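Local coordinates for protein 5'-deoxynucleotidase (Pyrococcus horikoshii, PDB 2CQZ) that probably hydrolyses 2'-deoxyribonucleoside 5'-phosphates to deoxyribonucleosides and phosphate, as a metal-dependent homodimeric enzyme of the HD-domain family, at residues G55-D59 with P118-L122. Residues are numbered along the deposited sequence.
Sequences GKRID and PEAQL
Residues 55-59 lie in the irregular loop between helices 33-53 and 60-69. Gly55 has a positive phi (83/-20), and Lys56 to Asp59 run extended. Residues 118-122 are the first turn of helix 118-140, with Leu122 N hydrogen-bonded to Pro118 O at 2.9 Å. The nearest CA atoms are those of Ile58 and Glu119, 6.4 Å apart. Glu119 (chi1 m, chi2 p) reaches back to the loop. Glu119 OE2 accepts a nearly linear hydrogen bond (168°) from Asp59 N, 2.9 Å long. Asp59 is itself the N-cap of helix 60-69, its OD1 accepting from Lys62 N. This is packing within the all-helical HD domain. Helix 118-140 later supplies the nickel ligand Asp127, and helix 60-69 leads to the ligands His70 and Asp71. Ile58 (chi1 m, chi2 -99°, between wells) places CD1 3.8 Å from Pro118 CB and 4.2 Å from CD2 of Leu122 (t, p). Leu51 of helix 33-53 touches both Ile58 and Leu122. Lys56 (t, p, t, t) bends at chi2, with Lys56 NZ 4.0 Å from Pro118 CG.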
ATOM      1  N   GLY A  55       9.861 -42.718 -11.359  1.00 45.22           N
ATOM      2  CA  GLY A  55      11.110 -43.296 -11.813  1.00 46.03           C
ATOM      3  C   GLY A  55      12.252 -42.317 -12.015  1.00 46.60           C
ATOM      4  O   GLY A  55      13.417 -42.718 -12.053  1.00 47.00           O
ATOM      5  N   LYS A  56      11.944 -41.033 -12.157  1.00 46.74           N
ATOM      6  CA  LYS A  56      13.008 -40.057 -12.348  1.00 46.82           C
ATOM      7  C   LYS A  56      13.598 -39.667 -10.986  1.00 47.43           C
ATOM      8  O   LYS A  56      12.944 -38.994 -10.190  1.00 46.63           O
ATOM      9  CB  LYS A  56      12.466 -38.827 -13.078  1.00 46.17           C
ATOM     10  CG  LYS A  56      13.528 -37.806 -13.440  1.00 46.91           C
ATOM     11  CD  LYS A  56      14.642 -38.415 -14.283  1.00 46.21           C
ATOM     12  CE  LYS A  56      15.596 -37.327 -14.773  1.00 46.75           C
ATOM     13  NZ  LYS A  56      16.770 -37.842 -15.528  1.00 43.16           N
ATOM     14  N   ARG A  57      14.828 -40.110 -10.718  1.00 48.24           N
ATOM     15  CA  ARG A  57      15.483 -39.802  -9.445  1.00 48.91           C
ATOM     16  C   ARG A  57      16.094 -38.405  -9.466  1.00 47.25           C
ATOM     17  O   ARG A  57      16.758 -38.030 -10.427  1.00 47.40           O
ATOM     18  CB  ARG A  57      16.588 -40.813  -9.129  1.00 50.48           C
ATOM     19  CG  ARG A  57      16.962 -40.914  -7.631  1.00 54.50           C
ATOM     20  CD  ARG A  57      16.596 -39.682  -6.811  1.00 60.00           C
ATOM     21  NE  ARG A  57      17.264 -39.661  -5.516  1.00 62.75           N
ATOM     22  CZ  ARG A  57      18.578 -39.510  -5.371  1.00 64.84           C
ATOM     23  NH1 ARG A  57      19.362 -39.382  -6.443  1.00 63.69           N
ATOM     24  NH2 ARG A  57      19.106 -39.418  -4.153  1.00 65.39           N
ATOM     25  N   ILE A  58      15.856 -37.636  -8.407  1.00 45.32           N
ATOM     26  CA  ILE A  58      16.389 -36.277  -8.297  1.00 43.35           C
ATOM     27  C   ILE A  58      17.211 -36.107  -7.013  1.00 41.00           C
ATOM     28  O   ILE A  58      16.953 -36.773  -6.009  1.00 41.67           O
ATOM     29  CB  ILE A  58      15.241 -35.223  -8.262  1.00 44.24           C
ATOM     30  CG1 ILE A  58      14.489 -35.223  -9.606  1.00 44.36           C
ATOM     31  CG2 ILE A  58      15.793 -33.860  -7.774  1.00 43.86           C
ATOM     32  CD1 ILE A  58      14.865 -34.128 -10.619  1.00 47.10           C
ATOM     33  N   ASP A  59      18.218 -35.234  -7.069  1.00 38.41           N
ATOM     34  CA  ASP A  59      19.023 -34.908  -5.893  1.00 36.13           C
ATOM     35  C   ASP A  59      18.190 -33.775  -5.271  1.00 34.89           C
ATOM     36  O   ASP A  59      18.414 -32.588  -5.542  1.00 33.31           O
ATOM     37  CB  ASP A  59      20.408 -34.372  -6.286  1.00 34.84           C
ATOM     38  CG  ASP A  59      21.297 -34.115  -5.074  1.00 35.17           C
ATOM     39  OD1 ASP A  59      20.758 -33.915  -3.963  1.00 35.05           O
ATOM     40  OD2 ASP A  59      22.535 -34.106  -5.223  1.00 38.12           O
ATOM     41  N   PRO A 118      19.144 -32.606 -14.134  1.00 33.30           N
ATOM     42  CA  PRO A 118      17.734 -32.778 -13.767  1.00 33.59           C
ATOM     43  C   PRO A 118      17.307 -31.727 -12.739  1.00 33.89           C
ATOM     44  O   PRO A 118      16.240 -31.130 -12.853  1.00 34.27           O
ATOM     45  CB  PRO A 118      17.699 -34.186 -13.183  1.00 33.02           C
ATOM     46  CG  PRO A 118      18.799 -34.868 -13.898  1.00 33.10           C
ATOM     47  CD  PRO A 118      19.893 -33.847 -13.894  1.00 33.45           C
ATOM     48  N   GLU A 119      18.155 -31.502 -11.737  1.00 33.86           N
ATOM     49  CA  GLU A 119      17.851 -30.529 -10.706  1.00 34.17           C
ATOM     50  C   GLU A 119      17.722 -29.133 -11.293  1.00 34.33           C
ATOM     51  O   GLU A 119      16.757 -28.415 -10.996  1.00 34.35           O
ATOM     52  CB  GLU A 119      18.935 -30.526  -9.626  1.00 34.35           C
ATOM     53  CG  GLU A 119      19.101 -31.846  -8.880  1.00 35.79           C
ATOM     54  CD  GLU A 119      19.611 -32.956  -9.777  1.00 38.90           C
ATOM     55  OE1 GLU A 119      20.449 -32.667 -10.662  1.00 39.56           O
ATOM     56  OE2 GLU A 119      19.187 -34.115  -9.592  1.00 39.26           O
ATOM     57  N   ALA A 120      18.694 -28.748 -12.123  1.00 33.34           N
ATOM     58  CA  ALA A 120      18.702 -27.420 -12.744  1.00 32.59           C
ATOM     59  C   ALA A 120      17.465 -27.160 -13.582  1.00 31.98           C
ATOM     60  O   ALA A 120      16.956 -26.039 -13.617  1.00 33.05           O
ATOM     61  CB  ALA A 120      19.951 -27.240 -13.604  1.00 31.69           C
ATOM     62  N   GLN A 121      16.980 -28.191 -14.263  1.00 31.09           N
ATOM     63  CA  GLN A 121      15.793 -28.035 -15.097  1.00 31.00           C
ATOM     64  C   GLN A 121      14.546 -27.969 -14.243  1.00 30.49           C
ATOM     65  O   GLN A 121      13.622 -27.218 -14.548  1.00 31.11           O
ATOM     66  CB  GLN A 121      15.695 -29.180 -16.103  1.00 31.45           C
ATOM     67  CG  GLN A 121      16.397 -28.869 -17.419  1.00 33.28           C
ATOM     68  CD  GLN A 121      16.488 -30.068 -18.343  1.00 33.30           C
ATOM     69  OE1 GLN A 121      15.604 -30.934 -18.367  1.00 34.24           O
ATOM     70  NE2 GLN A 121      17.557 -30.114 -19.132  1.00 34.69           N
ATOM     71  N   LEU A 122      14.535 -28.750 -13.168  1.00 29.75           N
ATOM     72  CA  LEU A 122      13.419 -28.773 -12.235  1.00 29.53           C
ATOM     73  C   LEU A 122      13.190 -27.378 -11.640  1.00 30.09           C
ATOM     74  O   LEU A 122      12.060 -26.878 -11.591  1.00 30.33           O
ATOM     75  CB  LEU A 122      13.717 -29.753 -11.104  1.00 30.71           C
ATOM     76  CG  LEU A 122      12.715 -29.765  -9.946  1.00 31.16           C
ATOM     77  CD1 LEU A 122      11.353 -30.164 -10.478  1.00 32.31           C
ATOM     78  CD2 LEU A 122      13.175 -30.734  -8.861  1.00 32.84           C
TER